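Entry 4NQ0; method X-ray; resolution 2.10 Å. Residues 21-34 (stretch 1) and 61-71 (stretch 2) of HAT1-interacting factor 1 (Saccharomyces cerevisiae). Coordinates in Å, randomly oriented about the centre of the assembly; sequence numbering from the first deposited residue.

Stretch 1 (21-34) DMERQVQIAKDLLA
Stretch 2 (61-71) PELFTIFAQAV

The side chain of Ile66 fits as a knob into a hole formed by Val26, Ala29, Lys30 and Leu33, and around this one residue two helices pack nearly parallel, their N-to-C directions differing by only 22°. The signed crossing angle is also 22°, and the axes approach to 9.7 Å. Both helices are regular. Residues 21-34 continue a helix begun earlier in the chain, and 61-71 belong to one that runs on beyond the stretch; phi stays between -56° and -76° and psi between about -27° and -50°. Successive i to i+4 bonds hold each backbone, among them Lys30 N to Val26 O at 2.7 Å and Ala70 N to Ile66 O at 2.8 Å.

The register is set by three CA pairs: Val26 CA lies 6.0 Å from Leu63 CA, Lys30 CA 6.5 Å from Ile66 CA, and Leu33 CA 6.6 Å from Ala70 CA. Steps of three or four residues on both helices keep the same faces together, as expected when two helices run in the same direction at a shallow angle. In all, 487 Å² is buried, summed over both sides.

Ile66 points its CA-to-CB bond toward the first helix and adopts chi1 m (-65°) and chi2 t (162°). Its CD1 reaches Val26 O at 3.7 Å and Val26 CG1 at 4.1 Å, and packs against Lys30 CB at 4.0 Å. Ile66 CG2 meets Ala29 CB at 3.9 Å and Leu33 CD2 at 4.1 Å. The small Ala29 side chain, directed toward the second helix, thus forms part of the wall of the hole, and the branched isoleucine touches all four of its neighbours.

Apolar packing extends toward the N-terminal ends through Leu63 (chi1 m, chi2 t). The CA-to-CB bond of Leu63 points sideways, but the end of its side chain comes nearer the first helix, where CD2 contacts Val26 CG2 at 3.7 Å and CD1 contacts Met22 CG at 3.8 Å. Met22 has chi1 t, chi2 t and chi3 p; Val26 has chi1 t (163°). At the other end, Leu33 (chi1 t, chi2 p at 58°) points toward the second helix. Leu33 CD2 lies 3.7 Å from Gln69 CB, the closest approach of the two residues, while Leu33 CD1 lies 4.1 Å from Ala70 CA.

The sole hydrogen bond between the stretches is also a salt bridge: Lys30 NZ donates to Glu62 OE1 at 3.0 Å, pairing opposite charges beside the hydrophobic contacts. Lys30 starts sideways, and its largely extended chain (chi1 t, chi2 t, chi3 m at -71°, chi4 t) carries the ammonium group nearer the second helix. Glu62 points toward the first helix with chi1 m, chi2 -103° and chi3 -99°. Its methylene carbon also contributes, with Glu62 CB 3.8 Å from Val26 CG1, so the glutamate combines an ionic contact with apolar packing.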

# COMPACT_ATOMS: atom_id res chain seq x y z
N ASP A 21 13.11 -1.33 23.73
CA ASP A 21 13.54 -2.56 23.05
C ASP A 21 12.87 -2.72 21.68
O ASP A 21 13.54 -3.07 20.70
CB ASP A 21 13.24 -3.78 23.93
CG ASP A 21 13.44 -5.10 23.18
OD1 ASP A 21 14.56 -5.64 23.21
OD2 ASP A 21 12.45 -5.62 22.60
N MET A 22 11.56 -2.48 21.64
CA MET A 22 10.78 -2.58 20.40
C MET A 22 11.28 -1.61 19.32
O MET A 22 11.42 -1.99 18.16
CB MET A 22 9.30 -2.30 20.70
CG MET A 22 8.41 -2.26 19.47
SD MET A 22 6.66 -2.24 19.87
CE MET A 22 6.41 -0.63 20.59
N GLU A 23 11.55 -0.37 19.71
CA GLU A 23 12.11 0.60 18.77
C GLU A 23 13.46 0.16 18.22
O GLU A 23 13.74 0.35 17.04
CB GLU A 23 12.22 1.99 19.41
CG GLU A 23 10.87 2.65 19.72
CD GLU A 23 9.83 2.45 18.61
OE1 GLU A 23 10.11 2.81 17.45
OE2 GLU A 23 8.73 1.92 18.90
N ARG A 24 14.30 -0.46 19.04
CA ARG A 24 15.59 -0.94 18.54
C ARG A 24 15.38 -2.09 17.54
O ARG A 24 16.02 -2.14 16.50
CB ARG A 24 16.49 -1.39 19.69
CG ARG A 24 17.95 -1.53 19.28
CD ARG A 24 18.83 -2.04 20.41
NE ARG A 24 18.62 -1.28 21.64
CZ ARG A 24 18.00 -1.73 22.74
NH1 ARG A 24 17.88 -0.92 23.79
NH2 ARG A 24 17.52 -2.97 22.81
N GLN A 25 14.45 -2.99 17.86
CA GLN A 25 14.15 -4.13 16.98
C GLN A 25 13.61 -3.70 15.60
O GLN A 25 13.97 -4.29 14.58
CB GLN A 25 13.16 -5.08 17.65
CG GLN A 25 13.69 -5.76 18.93
CD GLN A 25 15.17 -6.07 18.87
OE1 GLN A 25 15.63 -6.86 18.04
NE2 GLN A 25 15.93 -5.44 19.75
N VAL A 26 12.74 -2.69 15.58
CA VAL A 26 12.26 -2.08 14.34
C VAL A 26 13.44 -1.57 13.49
O VAL A 26 13.51 -1.85 12.30
CB VAL A 26 11.27 -0.92 14.63
CG1 VAL A 26 11.09 -0.02 13.39
CG2 VAL A 26 9.94 -1.46 15.11
N GLN A 27 14.36 -0.84 14.11
CA GLN A 27 15.54 -0.32 13.41
C GLN A 27 16.43 -1.44 12.85
O GLN A 27 16.93 -1.34 11.72
CB GLN A 27 16.35 0.61 14.32
CG GLN A 27 15.67 1.96 14.56
CD GLN A 27 15.36 2.72 13.27
OE1 GLN A 27 16.26 3.04 12.47
NE2 GLN A 27 14.07 3.00 13.06
N ILE A 28 16.62 -2.49 13.64
CA ILE A 28 17.40 -3.64 13.19
C ILE A 28 16.68 -4.32 12.02
O ILE A 28 17.31 -4.63 11.00
CB ILE A 28 17.64 -4.65 14.33
CG1 ILE A 28 18.58 -4.05 15.38
CG2 ILE A 28 18.24 -5.93 13.81
CD1 ILE A 28 18.63 -4.87 16.66
N ALA A 29 15.38 -4.53 12.15
CA ALA A 29 14.58 -5.19 11.13
C ALA A 29 14.57 -4.36 9.84
O ALA A 29 14.68 -4.91 8.76
CB ALA A 29 13.16 -5.42 11.62
N LYS A 30 14.41 -3.06 10.01
CA LYS A 30 14.46 -2.10 8.91
C LYS A 30 15.80 -2.19 8.17
O LYS A 30 15.83 -2.24 6.94
CB LYS A 30 14.23 -0.69 9.49
CG LYS A 30 14.34 0.48 8.51
CD LYS A 30 14.06 1.82 9.22
CE LYS A 30 12.58 1.99 9.61
NZ LYS A 30 12.34 3.04 10.65
N ASP A 31 16.89 -2.22 8.93
CA ASP A 31 18.24 -2.31 8.35
C ASP A 31 18.46 -3.64 7.65
O ASP A 31 19.11 -3.70 6.61
CB ASP A 31 19.31 -2.12 9.44
CG ASP A 31 19.38 -0.68 9.94
N LEU A 32 17.91 -4.71 8.21
CA LEU A 32 18.02 -6.04 7.61
C LEU A 32 17.24 -6.12 6.29
O LEU A 32 17.66 -6.79 5.35
CB LEU A 32 17.53 -7.12 8.57
CG LEU A 32 18.42 -7.44 9.77
CD1 LEU A 32 17.67 -8.30 10.77
CD2 LEU A 32 19.72 -8.12 9.35
N LEU A 33 16.10 -5.44 6.25
CA LEU A 33 15.29 -5.38 5.04
C LEU A 33 16.03 -4.59 3.97
O LEU A 33 16.09 -5.01 2.82
CB LEU A 33 13.92 -4.75 5.32
CG LEU A 33 12.92 -4.72 4.16
CD1 LEU A 33 12.62 -6.13 3.63
CD2 LEU A 33 11.63 -4.04 4.58
N ALA A 34 16.61 -3.44 4.37
CA ALA A 34 17.47 -2.62 3.49
C ALA A 34 18.65 -3.42 2.93
O ALA A 34 19.07 -3.19 1.80
CB ALA A 34 17.99 -1.39 4.24
N PRO A 61 3.52 -0.03 14.30
CA PRO A 61 3.03 -0.52 13.00
C PRO A 61 4.16 -0.93 12.04
O PRO A 61 3.94 -1.77 11.17
CB PRO A 61 2.24 0.67 12.43
CG PRO A 61 2.48 1.82 13.37
CD PRO A 61 3.01 1.31 14.64
N GLU A 62 5.35 -0.34 12.19
CA GLU A 62 6.50 -0.76 11.38
C GLU A 62 6.87 -2.23 11.54
O GLU A 62 7.41 -2.82 10.61
CB GLU A 62 7.72 0.08 11.72
CG GLU A 62 7.60 1.53 11.40
CD GLU A 62 8.34 1.88 10.15
OE1 GLU A 62 9.48 2.39 10.27
OE2 GLU A 62 7.80 1.61 9.04
N LEU A 63 6.61 -2.83 12.70
CA LEU A 63 6.84 -4.26 12.88
C LEU A 63 6.00 -5.06 11.89
O LEU A 63 6.46 -6.05 11.34
CB LEU A 63 6.53 -4.71 14.31
CG LEU A 63 7.52 -4.23 15.38
CD1 LEU A 63 6.94 -4.40 16.76
CD2 LEU A 63 8.85 -4.96 15.27
N PHE A 64 4.77 -4.61 11.66
CA PHE A 64 3.88 -5.27 10.72
C PHE A 64 4.26 -4.98 9.27
O PHE A 64 4.30 -5.89 8.43
CB PHE A 64 2.43 -4.87 11.02
CG PHE A 64 1.90 -5.45 12.30
CD1 PHE A 64 1.20 -6.65 12.29
CD2 PHE A 64 2.11 -4.82 13.52
CE1 PHE A 64 0.71 -7.21 13.47
CE2 PHE A 64 1.63 -5.38 14.70
CZ PHE A 64 0.93 -6.56 14.68
N THR A 65 4.60 -3.73 8.98
CA THR A 65 4.92 -3.35 7.59
C THR A 65 6.25 -3.93 7.10
O THR A 65 6.33 -4.44 5.97
CB THR A 65 4.88 -1.83 7.39
OG1 THR A 65 5.92 -1.20 8.15
CG2 THR A 65 3.53 -1.28 7.82
N ILE A 66 7.27 -3.89 7.95
CA ILE A 66 8.54 -4.55 7.64
C ILE A 66 8.34 -6.07 7.50
O ILE A 66 8.83 -6.67 6.53
CB ILE A 66 9.61 -4.25 8.72
CG1 ILE A 66 9.95 -2.75 8.70
CG2 ILE A 66 10.87 -5.06 8.47
CD1 ILE A 66 10.63 -2.27 9.94
N PHE A 67 7.60 -6.67 8.43
CA PHE A 67 7.31 -8.11 8.39
C PHE A 67 6.64 -8.45 7.06
O PHE A 67 7.02 -9.41 6.38
CB PHE A 67 6.40 -8.47 9.58
CG PHE A 67 6.33 -9.96 9.95
CD1 PHE A 67 6.82 -10.97 9.12
CD2 PHE A 67 5.70 -10.33 11.13
CE1 PHE A 67 6.70 -12.31 9.49
CE2 PHE A 67 5.58 -11.66 11.50
CZ PHE A 67 6.08 -12.65 10.69
N ALA A 68 5.65 -7.65 6.66
CA ALA A 68 4.91 -7.89 5.43
C ALA A 68 5.82 -7.79 4.20
O ALA A 68 5.80 -8.66 3.34
CB ALA A 68 3.75 -6.92 5.30
N GLN A 69 6.61 -6.73 4.12
CA GLN A 69 7.58 -6.60 3.03
C GLN A 69 8.52 -7.79 2.99
O GLN A 69 8.73 -8.37 1.93
CB GLN A 69 8.42 -5.34 3.19
CG GLN A 69 7.65 -4.05 3.03
CD GLN A 69 8.36 -3.06 2.12
OE1 GLN A 69 8.63 -1.93 2.52
NE2 GLN A 69 8.67 -3.49 0.90
N ALA A 70 9.05 -8.17 4.15
CA ALA A 70 10.02 -9.26 4.23
C ALA A 70 9.45 -10.53 3.64
O ALA A 70 10.07 -11.17 2.78
CB ALA A 70 10.45 -9.50 5.67
N VAL A 71 8.24 -10.88 4.07
CA VAL A 71 7.61 -12.13 3.67
C VAL A 71 7.17 -12.08 2.20
O VAL A 71 7.28 -13.07 1.48
CB VAL A 71 6.43 -12.48 4.60
CG1 VAL A 71 5.71 -13.69 4.11
CG2 VAL A 71 6.95 -12.71 6.02